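Local coordinates for protein N2152 (Neocallimastix frontalis, PDB 5U22) that probably hydrolyses rare arabinosyl substrates as a polyspecific family 39 glycoside hydrolase of a rumen anaerobic fungus, at residues I64-Q78 with G96-W110. Sequence-based numbering, arbitrary orientation.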
ATOM      1  N   ILE A  64      -3.924   8.268  -6.017  1.00 16.83           N
ATOM      2  CA  ILE A  64      -4.202   6.900  -5.594  1.00 17.20           C
ATOM      3  C   ILE A  64      -3.726   5.879  -6.620  1.00 18.45           C
ATOM      4  O   ILE A  64      -3.890   6.060  -7.831  1.00 18.10           O
ATOM      5  CB  ILE A  64      -5.716   6.762  -5.348  1.00 16.67           C
ATOM      6  CG1 ILE A  64      -6.148   7.611  -4.144  1.00 19.09           C
ATOM      7  CG2 ILE A  64      -6.105   5.302  -5.147  1.00 19.89           C
ATOM      8  CD1 ILE A  64      -5.532   7.150  -2.828  1.00 20.89           C
ATOM      9  N   ASN A  65      -3.157   4.773  -6.121  1.00 15.60           N
ATOM     10  CA  ASN A  65      -2.777   3.644  -6.961  1.00 16.46           C
ATOM     11  C   ASN A  65      -3.920   2.635  -6.999  1.00 16.49           C
ATOM     12  O   ASN A  65      -4.720   2.635  -7.939  1.00 16.29           O
ATOM     13  CB  ASN A  65      -1.479   3.007  -6.450  1.00 13.07           C
ATOM     14  CG  ASN A  65      -0.993   1.884  -7.325  1.00 18.68           C
ATOM     15  OD1 ASN A  65      -1.173   1.899  -8.546  1.00 18.87           O
ATOM     16  ND2 ASN A  65      -0.371   0.889  -6.705  1.00 17.47           N
ATOM     17  N   VAL A  66      -4.038   1.794  -5.974  1.00 13.90           N
ATOM     18  CA  VAL A  66      -5.058   0.750  -5.947  1.00 13.56           C
ATOM     19  C   VAL A  66      -5.749   0.774  -4.593  1.00 16.59           C
ATOM     20  O   VAL A  66      -5.083   0.655  -3.555  1.00 18.50           O
ATOM     21  CB  VAL A  66      -4.477  -0.650  -6.208  1.00 15.87           C
ATOM     22  CG1 VAL A  66      -5.604  -1.660  -6.265  1.00 18.35           C
ATOM     23  CG2 VAL A  66      -3.677  -0.678  -7.496  1.00 16.19           C
ATOM     24  N   MET A  67      -7.081   0.912  -4.605  1.00 13.89           N
ATOM     25  CA  MET A  67      -7.879   0.751  -3.397  1.00 16.81           C
ATOM     26  C   MET A  67      -8.366  -0.690  -3.280  1.00 13.85           C
ATOM     27  O   MET A  67      -8.180  -1.507  -4.185  1.00 15.14           O
ATOM     28  CB  MET A  67      -9.076   1.707  -3.403  1.00 14.43           C
ATOM     29  CG  MET A  67      -8.709   3.162  -3.580  1.00 13.42           C
ATOM     30  SD  MET A  67      -7.724   3.869  -2.231  1.00 16.19           S
ATOM     31  CE  MET A  67      -8.940   4.116  -0.936  1.00 14.18           C
ATOM     32  N   ARG A  68      -9.031  -1.002  -2.165  1.00 13.36           N
ATOM     33  CA  ARG A  68      -9.675  -2.298  -1.972  1.00 11.99           C
ATOM     34  C   ARG A  68     -11.073  -2.079  -1.419  1.00 14.34           C
ATOM     35  O   ARG A  68     -11.282  -1.225  -0.552  1.00 15.62           O
ATOM     36  CB  ARG A  68      -8.854  -3.186  -1.025  1.00 13.04           C
ATOM     37  CG  ARG A  68      -9.319  -4.648  -0.873  1.00 11.97           C
ATOM     38  CD  ARG A  68      -8.116  -5.405  -0.315  1.00 19.88           C
ATOM     39  NE  ARG A  68      -8.273  -6.818   0.031  1.00 19.33           N
ATOM     40  CZ  ARG A  68      -8.349  -7.276   1.284  1.00 16.62           C
ATOM     41  NH1 ARG A  68      -8.377  -6.436   2.315  1.00 15.72           N
ATOM     42  NH2 ARG A  68      -8.418  -8.582   1.505  1.00 21.74           N
ATOM     43  N   ALA A  69     -12.032  -2.835  -1.941  1.00 11.62           N
ATOM     44  CA  ALA A  69     -13.425  -2.630  -1.575  1.00 15.10           C
ATOM     45  C   ALA A  69     -14.153  -3.959  -1.652  1.00 13.48           C
ATOM     46  O   ALA A  69     -13.737  -4.849  -2.404  1.00 17.15           O
ATOM     47  CB  ALA A  69     -14.102  -1.593  -2.491  1.00 16.24           C
ATOM     48  N   PRO A  70     -15.238  -4.122  -0.893  1.00 13.97           N
ATOM     49  CA  PRO A  70     -16.008  -5.369  -0.941  1.00 19.19           C
ATOM     50  C   PRO A  70     -16.782  -5.507  -2.240  1.00 17.33           C
ATOM     51  O   PRO A  70     -17.303  -4.532  -2.783  1.00 16.80           O
ATOM     52  CB  PRO A  70     -16.972  -5.225   0.242  1.00 15.02           C
ATOM     53  CG  PRO A  70     -17.155  -3.706   0.374  1.00 13.52           C
ATOM     54  CD  PRO A  70     -15.764  -3.177   0.114  1.00 15.06           C
ATOM     55  N   ALA A  71     -16.902  -6.754  -2.717  1.00 15.92           N
ATOM     56  CA  ALA A  71     -17.666  -6.991  -3.939  1.00 15.97           C
ATOM     57  C   ALA A  71     -19.135  -6.607  -3.769  1.00 16.24           C
ATOM     58  O   ALA A  71     -19.776  -6.170  -4.734  1.00 16.43           O
ATOM     59  CB  ALA A  71     -17.540  -8.459  -4.372  1.00 15.20           C
ATOM     60  N   ARG A  72     -19.685  -6.769  -2.561  1.00 15.08           N
ATOM     61  CA  ARG A  72     -21.044  -6.358  -2.240  1.00 16.86           C
ATOM     62  C   ARG A  72     -21.056  -5.678  -0.880  1.00 14.92           C
ATOM     63  O   ARG A  72     -20.214  -5.956  -0.026  1.00 15.59           O
ATOM     64  CB  ARG A  72     -22.011  -7.545  -2.211  1.00 15.97           C
ATOM     65  CG  ARG A  72     -22.127  -8.295  -3.513  1.00 14.89           C
ATOM     66  CD  ARG A  72     -22.789  -7.453  -4.596  1.00 17.93           C
ATOM     67  NE  ARG A  72     -23.372  -8.299  -5.632  1.00 18.01           N
ATOM     68  CZ  ARG A  72     -23.813  -7.878  -6.818  1.00 16.36           C
ATOM     69  NH1 ARG A  72     -23.731  -6.605  -7.180  1.00 15.49           N
ATOM     70  NH2 ARG A  72     -24.354  -8.755  -7.653  1.00 16.97           N
ATOM     71  N   ALA A  73     -22.015  -4.780  -0.685  1.00 14.00           N
ATOM     72  CA  ALA A  73     -22.211  -4.141   0.607  1.00 13.53           C
ATOM     73  C   ALA A  73     -23.704  -4.046   0.893  1.00 16.56           C
ATOM     74  O   ALA A  73     -24.534  -4.079  -0.020  1.00 18.64           O
ATOM     75  CB  ALA A  73     -21.573  -2.743   0.654  1.00 14.65           C
ATOM     76  N   GLY A  74     -24.039  -3.891   2.167  1.00 15.54           N
ATOM     77  CA  GLY A  74     -25.437  -3.730   2.522  1.00 17.05           C
ATOM     78  C   GLY A  74     -26.041  -4.950   3.181  1.00 16.88           C
ATOM     79  O   GLY A  74     -25.345  -5.715   3.852  1.00 18.35           O
ATOM     80  N   ASN A  75     -27.347  -5.143   2.989  1.00 18.21           N
ATOM     81  CA  ASN A  75     -28.070  -6.203   3.678  1.00 18.54           C
ATOM     82  C   ASN A  75     -27.449  -7.566   3.416  1.00 18.08           C
ATOM     83  O   ASN A  75     -27.300  -7.983   2.265  1.00 21.31           O
ATOM     84  CB  ASN A  75     -29.531  -6.209   3.232  1.00 21.53           C
ATOM     85  CG  ASN A  75     -30.356  -7.204   4.010  1.00 30.57           C
ATOM     86  OD1 ASN A  75     -30.539  -7.051   5.212  1.00 33.99           O
ATOM     87  ND2 ASN A  75     -30.852  -8.232   3.334  1.00 29.23           N
ATOM     88  N   GLY A  76     -27.104  -8.267   4.489  1.00 17.27           N
ATOM     89  CA  GLY A  76     -26.593  -9.614   4.366  1.00 17.28           C
ATOM     90  C   GLY A  76     -25.140  -9.718   3.974  1.00 20.84           C
ATOM     91  O   GLY A  76     -24.639 -10.840   3.812  1.00 18.88           O
ATOM     92  N   ARG A  77     -24.450  -8.593   3.813  1.00 17.99           N
ATOM     93  CA  ARG A  77     -23.066  -8.578   3.384  1.00 16.52           C
ATOM     94  C   ARG A  77     -22.169  -8.388   4.603  1.00 16.91           C
ATOM     95  O   ARG A  77     -22.636  -8.264   5.740  1.00 14.82           O
ATOM     96  CB  ARG A  77     -22.848  -7.482   2.339  1.00 17.61           C
ATOM     97  CG  ARG A  77     -23.885  -7.462   1.227  1.00 15.31           C
ATOM     98  CD  ARG A  77     -24.107  -8.815   0.583  1.00 16.17           C
ATOM     99  NE  ARG A  77     -24.856  -8.662  -0.661  1.00 19.73           N
ATOM    100  CZ  ARG A  77     -25.057  -9.643  -1.534  1.00 21.26           C
ATOM    101  NH1 ARG A  77     -24.567 -10.848  -1.303  1.00 20.93           N
ATOM    102  NH2 ARG A  77     -25.734  -9.406  -2.646  1.00 22.91           N
ATOM    103  N   GLN A  78     -20.855  -8.382   4.366  1.00 16.18           N
ATOM    104  CA  GLN A  78     -19.924  -8.201   5.473  1.00 15.10           C
ATOM    105  C   GLN A  78     -20.120  -6.851   6.151  1.00 15.42           C
ATOM    106  O   GLN A  78     -20.116  -6.766   7.382  1.00 16.84           O
ATOM    107  CB  GLN A  78     -18.481  -8.331   4.986  1.00 17.37           C
ATOM    108  CG  GLN A  78     -17.418  -8.134   6.072  1.00 18.46           C
ATOM    109  CD  GLN A  78     -17.345  -9.266   7.095  1.00 20.07           C
ATOM    110  OE1 GLN A  78     -16.741  -9.108   8.149  1.00 17.60           O
ATOM    111  NE2 GLN A  78     -17.936 -10.409   6.780  1.00 17.41           N
ATOM    112  N   GLY A  96      -5.599   7.052 -13.384  1.00 21.79           N
ATOM    113  CA  GLY A  96      -4.670   5.947 -13.169  1.00 26.20           C
ATOM    114  C   GLY A  96      -5.075   4.927 -12.111  1.00 28.99           C
ATOM    115  O   GLY A  96      -4.473   3.850 -12.043  1.00 26.77           O
ATOM    116  N   ALA A  97      -6.079   5.231 -11.297  1.00 16.78           N
ATOM    117  CA  ALA A  97      -6.381   4.437 -10.104  1.00 18.50           C
ATOM    118  C   ALA A  97      -7.204   3.193 -10.435  1.00 18.11           C
ATOM    119  O   ALA A  97      -7.962   3.167 -11.412  1.00 17.62           O
ATOM    120  CB  ALA A  97      -7.130   5.299  -9.087  1.00 21.25           C
ATOM    121  N   ARG A  98      -7.056   2.155  -9.601  1.00 15.64           N
ATOM    122  CA  ARG A  98      -7.823   0.916  -9.712  1.00 13.29           C
ATOM    123  C   ARG A  98      -8.314   0.497  -8.338  1.00 15.13           C
ATOM    124  O   ARG A  98      -7.932   1.069  -7.317  1.00 17.80           O
ATOM    125  CB  ARG A  98      -7.005  -0.243 -10.313  1.00 15.71           C
ATOM    126  CG  ARG A  98      -6.896  -0.202 -11.822  1.00 23.14           C
ATOM    127  CD  ARG A  98      -5.588   0.392 -12.236  1.00 31.00           C
ATOM    128  NE  ARG A  98      -4.457  -0.456 -11.879  1.00 25.56           N
ATOM    129  CZ  ARG A  98      -3.408  -0.043 -11.173  1.00 29.15           C
ATOM    130  NH1 ARG A  98      -3.346   1.219 -10.737  1.00 24.19           N
ATOM    131  NH2 ARG A  98      -2.412  -0.884 -10.918  1.00 26.34           N
ATOM    132  N   VAL A  99      -9.167  -0.520  -8.303  1.00 14.02           N
ATOM    133  CA  VAL A  99      -9.705  -0.984  -7.028  1.00 13.62           C
ATOM    134  C   VAL A  99      -9.824  -2.505  -7.041  1.00 14.43           C
ATOM    135  O   VAL A  99     -10.298  -3.099  -8.018  1.00 17.53           O
ATOM    136  CB  VAL A  99     -11.052  -0.312  -6.693  1.00 14.50           C
ATOM    137  CG1 VAL A  99     -12.095  -0.538  -7.803  1.00 15.88           C
ATOM    138  CG2 VAL A  99     -11.550  -0.798  -5.348  1.00 14.77           C
ATOM    139  N   THR A 100      -9.373  -3.126  -5.955  1.00 12.98           N
ATOM    140  CA  THR A 100      -9.424  -4.573  -5.782  1.00 14.41           C
ATOM    141  C   THR A 100     -10.835  -4.996  -5.384  1.00 14.47           C
ATOM    142  O   THR A 100     -11.443  -4.389  -4.497  1.00 15.48           O
ATOM    143  CB  THR A 100      -8.435  -4.992  -4.692  1.00 18.84           C
ATOM    144  OG1 THR A 100      -7.104  -4.600  -5.060  1.00 17.07           O
ATOM    145  CG2 THR A 100      -8.485  -6.499  -4.440  1.00 16.51           C
ATOM    146  N   ILE A 101     -11.345  -6.053  -6.020  1.00 16.10           N
ATOM    147  CA  ILE A 101     -12.639  -6.639  -5.665  1.00 14.56           C
ATOM    148  C   ILE A 101     -12.438  -7.721  -4.608  1.00 15.77           C
ATOM    149  O   ILE A 101     -11.952  -8.812  -4.916  1.00 14.59           O
ATOM    150  CB  ILE A 101     -13.332  -7.229  -6.894  1.00 13.18           C
ATOM    151  CG1 ILE A 101     -13.586  -6.135  -7.927  1.00 12.67           C
ATOM    152  CG2 ILE A 101     -14.631  -7.917  -6.474  1.00 13.90           C
ATOM    153  CD1 ILE A 101     -13.894  -6.652  -9.320  1.00 13.25           C
ATOM    154  N   GLU A 102     -12.884  -7.462  -3.382  1.00 15.51           N
ATOM    155  CA  GLU A 102     -12.773  -8.445  -2.291  1.00 13.61           C
ATOM    156  C   GLU A 102     -14.047  -9.287  -2.263  1.00 12.83           C
ATOM    157  O   GLU A 102     -15.051  -8.919  -1.652  1.00 12.73           O
ATOM    158  CB  GLU A 102     -12.540  -7.743  -0.958  1.00 14.42           C
ATOM    159  CG  GLU A 102     -12.208  -8.705   0.206  1.00 13.71           C
ATOM    160  CD  GLU A 102     -12.343  -8.043   1.579  1.00 23.74           C
ATOM    161  OE1 GLU A 102     -12.978  -6.971   1.663  1.00 19.38           O
ATOM    162  OE2 GLU A 102     -11.819  -8.598   2.569  1.00 18.24           O
ATOM    163  N   LEU A 103     -14.012 -10.438  -2.937  1.00 16.47           N
ATOM    164  CA  LEU A 103     -15.219 -11.253  -3.055  1.00 13.33           C
ATOM    165  C   LEU A 103     -15.685 -11.796  -1.709  1.00 16.29           C
ATOM    166  O   LEU A 103     -16.887 -12.023  -1.529  1.00 15.59           O
ATOM    167  CB  LEU A 103     -14.974 -12.415  -4.026  1.00 13.67           C
ATOM    168  CG  LEU A 103     -14.733 -12.049  -5.492  1.00 12.26           C
ATOM    169  CD1 LEU A 103     -14.209 -13.253  -6.283  1.00 16.19           C
ATOM    170  CD2 LEU A 103     -16.023 -11.547  -6.108  1.00 13.38           C
ATOM    171  N   ALA A 104     -14.762 -12.023  -0.762  1.00 18.60           N
ATOM    172  CA  ALA A 104     -15.145 -12.621   0.517  1.00 17.98           C
ATOM    173  C   ALA A 104     -16.238 -11.820   1.206  1.00 14.90           C
ATOM    174  O   ALA A 104     -17.095 -12.392   1.889  1.00 16.85           O
ATOM    175  CB  ALA A 104     -13.929 -12.735   1.443  1.00 16.27           C
ATOM    176  N   ASP A 105     -16.243 -10.502   1.031  1.00 17.02           N
ATOM    177  CA  ASP A 105     -17.179  -9.691   1.804  1.00 14.48           C
ATOM    178  C   ASP A 105     -18.602  -9.739   1.255  1.00 16.42           C
ATOM    179  O   ASP A 105     -19.487  -9.064   1.793  1.00 14.59           O
ATOM    180  CB  ASP A 105     -16.665  -8.257   1.906  1.00 16.77           C
ATOM    181  CG  ASP A 105     -15.629  -8.106   3.002  1.00 17.76           C
ATOM    182  OD1 ASP A 105     -15.065  -9.143   3.412  1.00 19.12           O
ATOM    183  OD2 ASP A 105     -15.407  -6.975   3.492  1.00 18.76           O
ATOM    184  N   ILE A 106     -18.847 -10.531   0.210  1.00 15.46           N
ATOM    185  CA  ILE A 106     -20.209 -10.972  -0.084  1.00 15.97           C
ATOM    186  C   ILE A 106     -20.852 -11.565   1.160  1.00 16.36           C
ATOM    187  O   ILE A 106     -22.070 -11.440   1.367  1.00 19.09           O
ATOM    188  CB  ILE A 106     -20.200 -11.995  -1.243  1.00 16.51           C
ATOM    189  CG1 ILE A 106     -19.921 -11.307  -2.580  1.00 16.70           C
ATOM    190  CG2 ILE A 106     -21.526 -12.790  -1.295  1.00 16.56           C
ATOM    191  CD1 ILE A 106     -19.784 -12.279  -3.718  1.00 17.50           C
ATOM    192  N   LEU A 107     -20.065 -12.197   2.000  1.00 15.75           N
ATOM    193  CA  LEU A 107     -20.525 -13.004   3.130  1.00 20.63           C
ATOM    194  C   LEU A 107     -20.479 -12.225   4.438  1.00 20.06           C
ATOM    195  O   LEU A 107     -19.544 -11.450   4.667  1.00 16.34           O
ATOM    196  CB  LEU A 107     -19.665 -14.258   3.277  1.00 19.46           C
ATOM    197  CG  LEU A 107     -19.632 -15.156   2.043  1.00 15.45           C
ATOM    198  CD1 LEU A 107     -18.701 -16.339   2.312  1.00 16.28           C
ATOM    199  CD2 LEU A 107     -21.042 -15.622   1.667  1.00 18.01           C
ATOM    200  N   PRO A 108     -21.457 -12.463   5.311  1.00 17.37           N
ATOM    201  CA  PRO A 108     -21.478 -11.807   6.620  1.00 19.41           C
ATOM    202  C   PRO A 108     -20.703 -12.603   7.661  1.00 18.25           C
ATOM    203  O   PRO A 108     -20.437 -13.793   7.505  1.00 18.40           O
ATOM    204  CB  PRO A 108     -22.974 -11.810   6.957  1.00 19.18           C
ATOM    205  CG  PRO A 108     -23.408 -13.174   6.441  1.00 20.86           C
ATOM    206  CD  PRO A 108     -22.594 -13.394   5.157  1.00 17.00           C
ATOM    207  N   GLY A 109     -20.354 -11.915   8.745  1.00 20.90           N
ATOM    208  CA  GLY A 109     -19.734 -12.550   9.899  1.00 18.20           C
ATOM    209  C   GLY A 109     -18.220 -12.575   9.815  1.00 20.26           C
ATOM    210  O   GLY A 109     -17.623 -12.542   8.741  1.00 17.25           O
ATOM    211  N   TRP A 110     -17.586 -12.608  10.985  1.00 18.61           N
ATOM    212  CA  TRP A 110     -16.143 -12.831  11.071  1.00 18.06           C
ATOM    213  C   TRP A 110     -15.850 -13.850  12.172  1.00 22.09           C
ATOM    214  O   TRP A 110     -16.085 -13.573  13.353  1.00 25.68           O
ATOM    215  CB  TRP A 110     -15.379 -11.532  11.340  1.00 18.93           C
ATOM    216  CG  TRP A 110     -13.883 -11.721  11.278  1.00 25.37           C
ATOM    217  CD1 TRP A 110     -13.056 -12.043  12.314  1.00 26.35           C
ATOM    218  CD2 TRP A 110     -13.045 -11.610  10.117  1.00 22.87           C
ATOM    219  NE1 TRP A 110     -11.755 -12.136  11.875  1.00 24.58           N
ATOM    220  CE2 TRP A 110     -11.719 -11.877  10.530  1.00 25.01           C
ATOM    221  CE3 TRP A 110     -13.284 -11.305   8.773  1.00 22.62           C
ATOM    222  CZ2 TRP A 110     -10.631 -11.849   9.644  1.00 23.13           C
ATOM    223  CZ3 TRP A 110     -12.201 -11.289   7.887  1.00 23.36           C
ATOM    224  CH2 TRP A 110     -10.890 -11.557   8.332  1.00 22.03           C
TER
HETATM  225  O   HOH W   1     -24.510 -12.449   0.916  1.00 25.41           O
HETATM  226  O   HOH W   2     -20.726  -9.017   8.919  1.00 25.32           O
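M67 and V99 sit opposite each other on neighbouring parallel strands, 66-70 and 98-102, joined through helix 84-91 as a beta-alpha-beta unit of the TIM barrel. The backbones zip together: M67 N binds R98 O at 2.8 Å, M67 O takes T100 N at 2.7 Å, and the pattern continues through A69 and E102 to A71. V66, R68, T100 and E102 share one face. R68 reaches along it as an extended chain, CG anti to the backbone N (chi1 -172°), and its NH2 lies 3.6 Å from E102 OE2; this oxygen stands over the guanidinium face, so the salt bridge is one of charge alone. NE and NH1 of R68 form salt bridges with E143 and E246, and NH2 bonds N146 OD1, which together hold the head in place. On the other face A69 CB meets V99 CG2; just past the strand, A71 CB rests 3.6 Å from I101 CG2, whose residue packs against helix 117-134. At the start of the strands R98 folds back: NH1 bonds N65 OD1 at 3.2 Å; OD1 lies near the guanidinium plane, but NH1 comes from above the amide's carbonyl plane, and V66 CG2 lies over one guanidinium face. Beyond the strands, the 3-10 segment 103-106 and the loop after it meet Q78. Q78 N binds D105 O, and a bend at chi2 (70°) turns its amide so that NE2 gives both hydrogens in plane, to L107 O and G109 O, each at 2.9 Å. With an alanine here, L107 O and G109 O would probably lose their common donor, and the 107-109 loop could shift. The carboxylate of D105, whose CB touches P70 CB, is held by Y45 and Y112. A water adds a further link, giving a hydrogen bond to Q78 O and accepting one from G109 N at 2.9 Å.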